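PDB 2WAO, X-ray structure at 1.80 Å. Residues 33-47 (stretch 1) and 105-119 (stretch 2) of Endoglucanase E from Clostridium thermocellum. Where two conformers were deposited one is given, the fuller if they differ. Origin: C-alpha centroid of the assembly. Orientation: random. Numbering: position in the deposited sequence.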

ATOM      1  N   ASN A  33      -1.437  -9.086  -3.466  1.00  4.83           N
ATOM      2  CA  ASN A  33      -2.490  -9.692  -4.270  1.00  6.85           C
ATOM      3  C   ASN A  33      -1.989 -10.825  -5.136  1.00  7.05           C
ATOM      4  O   ASN A  33      -0.796 -10.877  -5.458  1.00  6.86           O
ATOM      5  CB  ASN A  33      -3.287  -8.657  -5.104  1.00  6.10           C
ATOM      6  CG  ASN A  33      -2.450  -7.979  -6.143  1.00  7.94           C
ATOM      7  OD1 ASN A  33      -2.397  -8.423  -7.312  1.00  7.13           O
ATOM      8  ND2 ASN A  33      -1.776  -6.896  -5.740  1.00  6.64           N
ATOM      9  N   VAL A  34      -2.899 -11.761  -5.398  1.00  7.86           N
ATOM     10  CA  VAL A  34      -2.602 -12.964  -6.165  1.00  9.04           C
ATOM     11  C   VAL A  34      -3.388 -12.787  -7.461  1.00  9.15           C
ATOM     12  O   VAL A  34      -4.567 -12.408  -7.453  1.00 10.09           O
ATOM     13  CB  VAL A  34      -3.093 -14.241  -5.405  1.00 10.01           C
ATOM     14  CG1 VAL A  34      -2.789 -15.471  -6.212  1.00 12.49           C
ATOM     15  CG2 VAL A  34      -2.406 -14.338  -4.002  1.00 12.26           C
ATOM     16  N   GLU A  35      -2.762 -13.038  -8.596  1.00  9.52           N
ATOM     17  CA  GLU A  35      -3.452 -12.811  -9.846  1.00 10.48           C
ATOM     18  C   GLU A  35      -3.269 -14.036 -10.776  1.00  9.66           C
ATOM     19  O   GLU A  35      -2.178 -14.594 -10.883  1.00  8.90           O
ATOM     20  CB  GLU A  35      -2.931 -11.513 -10.456  1.00 10.85           C
ATOM     21  CG  GLU A  35      -3.388 -11.235 -11.840  1.00 13.72           C
ATOM     22  CD  GLU A  35      -2.735  -9.977 -12.428  1.00 16.83           C
ATOM     23  OE1 GLU A  35      -1.684  -9.520 -11.887  1.00 19.15           O
ATOM     24  OE2 GLU A  35      -3.247  -9.485 -13.466  1.00 18.77           O
ATOM     25  N   LEU A  36      -4.355 -14.465 -11.392  1.00  8.87           N
ATOM     26  CA  LEU A  36      -4.306 -15.689 -12.218  1.00  9.31           C
ATOM     27  C   LEU A  36      -5.417 -15.688 -13.259  1.00  8.85           C
ATOM     28  O   LEU A  36      -6.370 -14.940 -13.138  1.00 10.71           O
ATOM     29  CB  LEU A  36      -4.374 -16.936 -11.309  1.00  8.74           C
ATOM     30  CG  LEU A  36      -5.642 -17.103 -10.431  1.00  8.69           C
ATOM     31  CD1 LEU A  36      -6.844 -17.572 -11.283  1.00 10.26           C
ATOM     32  CD2 LEU A  36      -5.371 -18.096  -9.318  1.00  8.64           C
ATOM     33  N   ASN A  37      -5.269 -16.531 -14.274  1.00  8.96           N
ATOM     34  CA  ASN A  37      -6.327 -16.848 -15.212  1.00  8.83           C
ATOM     35  C   ASN A  37      -6.819 -18.274 -14.987  1.00  8.96           C
ATOM     36  O   ASN A  37      -6.022 -19.159 -14.701  1.00  9.51           O
ATOM     37  CB  ASN A  37      -5.806 -16.731 -16.653  1.00  7.96           C
ATOM     38  CG  ASN A  37      -5.459 -15.288 -17.041  1.00 10.07           C
ATOM     39  OD1 ASN A  37      -6.291 -14.378 -16.943  1.00 11.82           O
ATOM     40  ND2 ASN A  37      -4.233 -15.088 -17.479  1.00 11.40           N
ATOM     41  N   PHE A  38      -8.128 -18.483 -15.048  1.00  9.01           N
ATOM     42  CA  PHE A  38      -8.658 -19.838 -14.931  1.00 10.41           C
ATOM     43  C   PHE A  38      -9.729 -20.069 -15.981  1.00 11.30           C
ATOM     44  O   PHE A  38     -10.359 -19.116 -16.486  1.00 11.68           O
ATOM     45  CB  PHE A  38      -9.179 -20.159 -13.521  1.00 10.04           C
ATOM     46  CG  PHE A  38     -10.427 -19.420 -13.145  1.00 10.58           C
ATOM     47  CD1 PHE A  38     -11.689 -20.037 -13.255  1.00 11.92           C
ATOM     48  CD2 PHE A  38     -10.350 -18.121 -12.650  1.00 10.02           C
ATOM     49  CE1 PHE A  38     -12.886 -19.350 -12.913  1.00 11.56           C
ATOM     50  CE2 PHE A  38     -11.540 -17.432 -12.279  1.00 12.65           C
ATOM     51  CZ  PHE A  38     -12.826 -18.070 -12.422  1.00 12.14           C
ATOM     52  N   TYR A  39      -9.922 -21.339 -16.291  1.00 11.40           N
ATOM     53  CA  TYR A  39     -10.998 -21.768 -17.168  1.00 12.49           C
ATOM     54  C   TYR A  39     -12.044 -22.441 -16.289  1.00 12.84           C
ATOM     55  O   TYR A  39     -11.730 -23.320 -15.507  1.00 12.14           O
ATOM     56  CB  TYR A  39     -10.506 -22.769 -18.225  1.00 14.39           C
ATOM     57  CG  TYR A  39     -11.578 -23.049 -19.265  1.00 15.81           C
ATOM     58  CD1 TYR A  39     -11.640 -22.305 -20.437  1.00 17.60           C
ATOM     59  CD2 TYR A  39     -12.565 -24.004 -19.035  1.00 19.53           C
ATOM     60  CE1 TYR A  39     -12.648 -22.534 -21.395  1.00 20.28           C
ATOM     61  CE2 TYR A  39     -13.586 -24.244 -19.988  1.00 22.23           C
ATOM     62  CZ  TYR A  39     -13.610 -23.493 -21.157  1.00 20.89           C
ATOM     63  OH  TYR A  39     -14.595 -23.701 -22.106  1.00 24.96           O
ATOM     64  N   GLY A  40     -13.282 -22.006 -16.401  1.00 11.97           N
ATOM     65  CA  GLY A  40     -14.374 -22.723 -15.704  1.00 12.93           C
ATOM     66  C   GLY A  40     -15.521 -21.792 -15.380  1.00 12.53           C
ATOM     67  O   GLY A  40     -15.755 -20.824 -16.116  1.00 11.94           O
ATOM     68  N   THR A  41     -16.223 -22.104 -14.296  1.00 12.99           N
ATOM     69  CA  THR A  41     -17.408 -21.338 -13.905  1.00 14.65           C
ATOM     70  C   THR A  41     -17.291 -20.774 -12.486  1.00 13.84           C
ATOM     71  O   THR A  41     -18.111 -19.966 -12.072  1.00 14.17           O
ATOM     72  CB  THR A  41     -18.691 -22.220 -13.956  1.00 15.05           C
ATOM     73  OG1 THR A  41     -18.598 -23.243 -12.946  1.00 15.94           O
ATOM     74  CG2 THR A  41     -18.861 -22.833 -15.346  1.00 15.63           C
ATOM     75  N   GLU A  42     -16.291 -21.240 -11.748  1.00 14.31           N
ATOM     76  CA  GLU A  42     -16.148 -20.939 -10.321  1.00 14.68           C
ATOM     77  C   GLU A  42     -14.689 -21.006  -9.878  1.00 13.33           C
ATOM     78  O   GLU A  42     -13.855 -21.632 -10.538  1.00 13.85           O
ATOM     79  CB  GLU A  42     -16.954 -21.932  -9.483  1.00 15.03           C
ATOM     80  CG  GLU A  42     -16.441 -23.367  -9.646  1.00 18.94           C
ATOM     81  CD  GLU A  42     -17.218 -24.366  -8.809  1.00 25.08           C
ATOM     82  OE1 GLU A  42     -17.171 -24.281  -7.574  1.00 26.65           O
ATOM     83  OE2 GLU A  42     -17.863 -25.251  -9.392  1.00 26.60           O
ATOM     84  N   ALA A  43     -14.419 -20.373  -8.741  1.00 12.14           N
ATOM     85  CA  ALA A  43     -13.130 -20.422  -8.108  1.00 11.65           C
ATOM     86  C   ALA A  43     -13.250 -20.317  -6.604  1.00 11.65           C
ATOM     87  O   ALA A  43     -14.037 -19.512  -6.081  1.00 11.73           O
ATOM     88  CB  ALA A  43     -12.266 -19.304  -8.628  1.00 10.96           C
ATOM     89  N   SER A  44     -12.426 -21.100  -5.926  1.00 11.65           N
ATOM     90  CA  SER A  44     -12.368 -21.147  -4.473  0.50 10.48           C
ATOM     91  C   SER A  44     -10.904 -21.014  -4.044  1.00 10.67           C
ATOM     92  O   SER A  44     -10.000 -21.326  -4.814  1.00  9.38           O
ATOM     93  CB  SER A  44     -12.957 -22.465  -3.948  0.50 10.28           C
ATOM     94  OG  SER A  44     -14.365 -22.538  -4.145  0.50  7.94           O
ATOM     95  N   VAL A  45     -10.676 -20.592  -2.808  1.00  9.72           N
ATOM     96  CA  VAL A  45      -9.328 -20.466  -2.267  1.00  8.89           C
ATOM     97  C   VAL A  45      -9.353 -20.844  -0.788  1.00  9.09           C
ATOM     98  O   VAL A  45     -10.356 -20.612  -0.114  1.00  9.86           O
ATOM     99  CB  VAL A  45      -8.769 -18.993  -2.461  1.00  9.52           C
ATOM    100  CG1 VAL A  45      -9.558 -17.992  -1.635  1.00  8.44           C
ATOM    101  CG2 VAL A  45      -7.255 -18.900  -2.113  1.00  8.37           C
ATOM    102  N   THR A  46      -8.266 -21.429  -0.299  1.00  8.24           N
ATOM    103  CA  THR A  46      -8.095 -21.628   1.127  1.00  9.91           C
ATOM    104  C   THR A  46      -7.084 -20.618   1.644  1.00  9.54           C
ATOM    105  O   THR A  46      -5.969 -20.491   1.107  1.00  9.98           O
ATOM    106  CB  THR A  46      -7.620 -23.069   1.429  1.00 11.26           C
ATOM    107  OG1 THR A  46      -8.575 -23.987   0.859  1.00 14.48           O
ATOM    108  CG2 THR A  46      -7.530 -23.303   2.933  1.00 10.40           C
ATOM    109  N   ILE A  47      -7.507 -19.885   2.675  1.00  8.83           N
ATOM    110  CA  ILE A  47      -6.715 -18.807   3.260  1.00  9.68           C
ATOM    111  C   ILE A  47      -6.545 -19.038   4.756  1.00  9.64           C
ATOM    112  O   ILE A  47      -7.548 -19.260   5.472  1.00 11.41           O
ATOM    113  CB  ILE A  47      -7.431 -17.446   3.074  1.00  9.12           C
ATOM    114  CG1 ILE A  47      -7.390 -17.053   1.581  1.00  9.39           C
ATOM    115  CG2 ILE A  47      -6.754 -16.355   3.992  1.00  9.88           C
ATOM    116  CD1 ILE A  47      -8.448 -16.012   1.168  1.00 13.97           C
ATOM    117  N   LEU A 105      -3.263 -21.060   0.716  1.00 11.13           N
ATOM    118  CA  LEU A 105      -3.056 -22.496   0.785  1.00 12.79           C
ATOM    119  C   LEU A 105      -3.528 -23.266  -0.442  1.00 13.80           C
ATOM    120  O   LEU A 105      -3.376 -24.480  -0.477  1.00 15.85           O
ATOM    121  CB  LEU A 105      -3.657 -23.062   2.067  1.00 12.71           C
ATOM    122  CG  LEU A 105      -2.978 -22.545   3.325  1.00 11.65           C
ATOM    123  CD1 LEU A 105      -3.931 -22.852   4.477  1.00 12.72           C
ATOM    124  CD2 LEU A 105      -1.608 -23.200   3.544  1.00 11.62           C
ATOM    125  N   GLY A 106      -4.046 -22.576  -1.458  1.00 12.84           N
ATOM    126  CA  GLY A 106      -4.398 -23.259  -2.693  1.00 12.76           C
ATOM    127  C   GLY A 106      -5.708 -22.815  -3.269  1.00 12.58           C
ATOM    128  O   GLY A 106      -6.602 -22.397  -2.543  1.00 13.27           O
ATOM    129  N   PHE A 107      -5.812 -22.920  -4.583  1.00 12.22           N
ATOM    130  CA  PHE A 107      -7.038 -22.589  -5.285  1.00 12.90           C
ATOM    131  C   PHE A 107      -7.729 -23.853  -5.732  1.00 14.34           C
ATOM    132  O   PHE A 107      -7.088 -24.892  -5.877  1.00 14.06           O
ATOM    133  CB  PHE A 107      -6.725 -21.697  -6.493  1.00 12.78           C
ATOM    134  CG  PHE A 107      -6.370 -20.272  -6.122  1.00 11.48           C
ATOM    135  CD1 PHE A 107      -7.349 -19.277  -6.115  1.00 11.70           C
ATOM    136  CD2 PHE A 107      -5.050 -19.922  -5.805  1.00 16.25           C
ATOM    137  CE1 PHE A 107      -7.004 -17.935  -5.761  1.00 12.51           C
ATOM    138  CE2 PHE A 107      -4.693 -18.599  -5.465  1.00 12.83           C
ATOM    139  CZ  PHE A 107      -5.663 -17.623  -5.440  1.00 10.79           C
ATOM    140  N   ASP A 108      -9.038 -23.758  -5.976  1.00 15.16           N
ATOM    141  CA  ASP A 108      -9.784 -24.841  -6.626  1.00 15.09           C
ATOM    142  C   ASP A 108     -10.754 -24.274  -7.663  1.00 13.93           C
ATOM    143  O   ASP A 108     -11.499 -23.333  -7.381  1.00 14.08           O
ATOM    144  CB  ASP A 108     -10.542 -25.698  -5.613  1.00 16.06           C
ATOM    145  CG  ASP A 108     -11.248 -26.869  -6.303  1.00 20.92           C
ATOM    146  OD1 ASP A 108     -10.638 -27.934  -6.348  1.00 27.34           O
ATOM    147  OD2 ASP A 108     -12.327 -26.698  -6.892  1.00 25.20           O
ATOM    148  N   PHE A 109     -10.760 -24.871  -8.842  1.00 12.15           N
ATOM    149  CA  PHE A 109     -11.570 -24.372  -9.939  1.00 12.91           C
ATOM    150  C   PHE A 109     -12.716 -25.308 -10.334  1.00 13.71           C
ATOM    151  O   PHE A 109     -13.238 -25.230 -11.454  1.00 14.56           O
ATOM    152  CB  PHE A 109     -10.667 -24.014 -11.129  1.00 12.03           C
ATOM    153  CG  PHE A 109      -9.589 -23.017 -10.765  1.00 11.91           C
ATOM    154  CD1 PHE A 109      -9.917 -21.675 -10.558  1.00 10.00           C
ATOM    155  CD2 PHE A 109      -8.268 -23.425 -10.590  1.00 11.02           C
ATOM    156  CE1 PHE A 109      -8.952 -20.736 -10.167  1.00  9.49           C
ATOM    157  CE2 PHE A 109      -7.263 -22.490 -10.228  1.00 12.72           C
ATOM    158  CZ  PHE A 109      -7.614 -21.141 -10.011  1.00 10.44           C
ATOM    159  N   GLY A 110     -13.114 -26.171  -9.405  1.00 14.55           N
ATOM    160  CA  GLY A 110     -14.148 -27.149  -9.693  1.00 15.33           C
ATOM    161  C   GLY A 110     -13.717 -28.072 -10.816  1.00 16.09           C
ATOM    162  O   GLY A 110     -12.648 -28.669 -10.744  1.00 16.76           O
ATOM    163  N   SER A 111     -14.543 -28.179 -11.862  1.00 16.19           N
ATOM    164  CA  SER A 111     -14.238 -29.053 -12.986  0.50 16.60           C
ATOM    165  C   SER A 111     -13.340 -28.361 -14.001  1.00 16.15           C
ATOM    166  O   SER A 111     -12.876 -28.981 -14.961  1.00 16.12           O
ATOM    167  CB  SER A 111     -15.527 -29.567 -13.630  0.50 16.98           C
ATOM    168  OG  SER A 111     -16.025 -30.646 -12.853  0.50 18.38           O
ATOM    169  N   GLY A 112     -13.079 -27.065 -13.765  1.00 15.12           N
ATOM    170  CA  GLY A 112     -12.197 -26.279 -14.632  1.00 13.35           C
ATOM    171  C   GLY A 112     -10.719 -26.440 -14.269  1.00 11.94           C
ATOM    172  O   GLY A 112     -10.326 -27.450 -13.691  1.00 13.29           O
ATOM    173  N   LYS A 113      -9.894 -25.456 -14.635  1.00 11.12           N
ATOM    174  CA  LYS A 113      -8.420 -25.558 -14.456  1.00  9.74           C
ATOM    175  C   LYS A 113      -7.737 -24.204 -14.460  1.00  9.72           C
ATOM    176  O   LYS A 113      -8.259 -23.222 -14.998  1.00 10.10           O
ATOM    177  CB  LYS A 113      -7.789 -26.415 -15.557  1.00 10.20           C
ATOM    178  CG  LYS A 113      -7.990 -25.869 -16.958  1.00  8.79           C
ATOM    179  CD  LYS A 113      -7.429 -26.799 -18.077  1.00  9.20           C
ATOM    180  CE  LYS A 113      -7.507 -26.083 -19.418  1.00 10.57           C
ATOM    181  NZ  LYS A 113      -6.899 -26.923 -20.540  1.00 13.60           N
ATOM    182  N   LEU A 114      -6.550 -24.185 -13.873  1.00  9.08           N
ATOM    183  CA  LEU A 114      -5.633 -23.030 -14.008  1.00  9.56           C
ATOM    184  C   LEU A 114      -5.105 -22.877 -15.447  1.00 10.11           C
ATOM    185  O   LEU A 114      -4.747 -23.867 -16.091  1.00 10.41           O
ATOM    186  CB  LEU A 114      -4.473 -23.216 -13.055  1.00  9.46           C
ATOM    187  CG  LEU A 114      -3.554 -22.017 -12.811  1.00  9.57           C
ATOM    188  CD1 LEU A 114      -4.345 -20.932 -12.063  1.00 13.42           C
ATOM    189  CD2 LEU A 114      -2.309 -22.450 -12.032  1.00  9.40           C
ATOM    190  N   LEU A 115      -5.068 -21.640 -15.939  1.00  9.25           N
ATOM    191  CA  LEU A 115      -4.535 -21.311 -17.263  1.00 10.57           C
ATOM    192  C   LEU A 115      -3.230 -20.511 -17.107  1.00 10.85           C
ATOM    193  O   LEU A 115      -2.878 -20.161 -16.004  1.00 10.46           O
ATOM    194  CB  LEU A 115      -5.553 -20.465 -18.026  1.00 10.62           C
ATOM    195  CG  LEU A 115      -6.882 -21.064 -18.444  1.00 11.01           C
ATOM    196  CD1 LEU A 115      -7.774 -19.985 -19.138  1.00  7.33           C
ATOM    197  CD2 LEU A 115      -6.659 -22.274 -19.363  1.00 11.32           C
ATOM    198  N   ALA A 116      -2.480 -20.304 -18.197  1.00 11.37           N
ATOM    199  CA  ALA A 116      -1.293 -19.418 -18.169  1.00 11.62           C
ATOM    200  C   ALA A 116      -1.566 -18.079 -17.456  1.00 11.00           C
ATOM    201  O   ALA A 116      -2.573 -17.417 -17.746  1.00 10.41           O
ATOM    202  CB  ALA A 116      -0.800 -19.153 -19.607  1.00 11.48           C
ATOM    203  N   ALA A 117      -0.652 -17.652 -16.575  1.00 12.53           N
ATOM    204  CA  ALA A 117      -0.818 -16.364 -15.853  1.00 13.50           C
ATOM    205  C   ALA A 117      -0.628 -15.149 -16.797  1.00 13.90           C
ATOM    206  O   ALA A 117      -0.013 -15.302 -17.858  1.00 14.58           O
ATOM    207  CB  ALA A 117       0.133 -16.290 -14.661  1.00 13.77           C
ATOM    208  N   PRO A 118      -1.137 -13.948 -16.409  1.00 15.14           N
ATOM    209  CA  PRO A 118      -0.865 -12.734 -17.186  1.00 15.63           C
ATOM    210  C   PRO A 118       0.625 -12.437 -17.141  1.00 16.21           C
ATOM    211  O   PRO A 118       1.315 -12.909 -16.237  1.00 16.45           O
ATOM    212  CB  PRO A 118      -1.635 -11.636 -16.442  1.00 15.47           C
ATOM    213  CG  PRO A 118      -2.625 -12.369 -15.528  1.00 15.63           C
ATOM    214  CD  PRO A 118      -1.947 -13.659 -15.202  1.00 14.54           C
ATOM    215  N   LYS A 119       1.109 -11.703 -18.142  1.00 17.34           N
ATOM    216  CA  LYS A 119       2.473 -11.177 -18.141  1.00 18.15           C
ATOM    217  C   LYS A 119       2.578 -10.170 -16.983  1.00 17.00           C
ATOM    218  O   LYS A 119       1.709  -9.336 -16.840  1.00 16.45           O
ATOM    219  CB  LYS A 119       2.733 -10.500 -19.502  1.00 18.58           C
ATOM    220  CG  LYS A 119       4.082  -9.771 -19.673  1.00 22.13           C
ATOM    221  CD  LYS A 119       4.135  -8.934 -21.018  1.00 23.05           C
ATOM    222  CE  LYS A 119       4.686  -7.495 -20.812  1.00 29.27           C
ATOM    223  NZ  LYS A 119       3.867  -6.697 -19.799  1.00 33.17           N
TER
HETATM  224  O   HOH W   1      -3.008 -18.010 -14.348  1.00 10.28           O
HETATM  225  O   HOH W   2     -15.309 -24.528 -12.869  1.00 18.75           O
HETATM  226  O   HOH W   3     -14.380 -23.873  -6.651  1.00 22.81           O
HETATM  227  O   HOH W   4     -16.803 -26.490 -11.634  1.00 23.05           O
HETATM  228  O   HOH W   5      -9.516 -23.897  -1.920  1.00 31.16           O

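What holds the two backbones together? Two antiparallel ladders do. In the first, Tyr-39 N donates to Lys-113 O at 2.8 Å and Lys-113 N returns a bond to Tyr-39 O at 2.9 Å; Leu-115 N extends it, reaching Asn-37 O at 2.9 Å. In the second, Ser-44 N meets Asp-108 O at 2.8 Å and Asp-108 N meets Ser-44 O at 2.9 Å, while Leu-105 N donates to Thr-46 O at 2.8 Å.

Do side chains and waters add hydrogen bonds? Asn-37 does: its ND2 donates almost straight to Ala-116 O at 2.9 Å, tying down the chain beyond Leu-115. Elsewhere waters mediate. One water links backbone to backbone, accepting from Thr-41 N at 3.0 Å and donating to Phe-109 O at 2.6 Å; another donates to both Glu-42 OE1 and Asp-108 O, each at 3.0 Å.

How are the aromatic rings packed? The Phe-107 ring is sandwiched, with Leu-36 CD2 3.7 Å from its centroid, almost on the ring normal, and Val-45 CG2 over the opposite face at 3.9 Å. Phe-38 CB lies over one face of the Phe-109 ring, 3.7 Å from its centroid; the two rings are nearly parallel but slid apart, and barely overlap. Leu-36 joins both clusters, since its CD2 also lies 3.8 Å from Phe-109 CZ, at the ring edge.

Why does glycine suit the turn? Phe-109 to Gly-112 form a type II' turn, closed by Gly-112 N to Phe-109 O at 3.0 Å. Gly-110 has positive phi, and a CB there would clash with Glu-42 OE2. At Gly-112 the two backbones come so close that Gly-112 CA is 3.1 Å from Tyr-39 O; a CB would run into that oxygen and into Gly-40 CA.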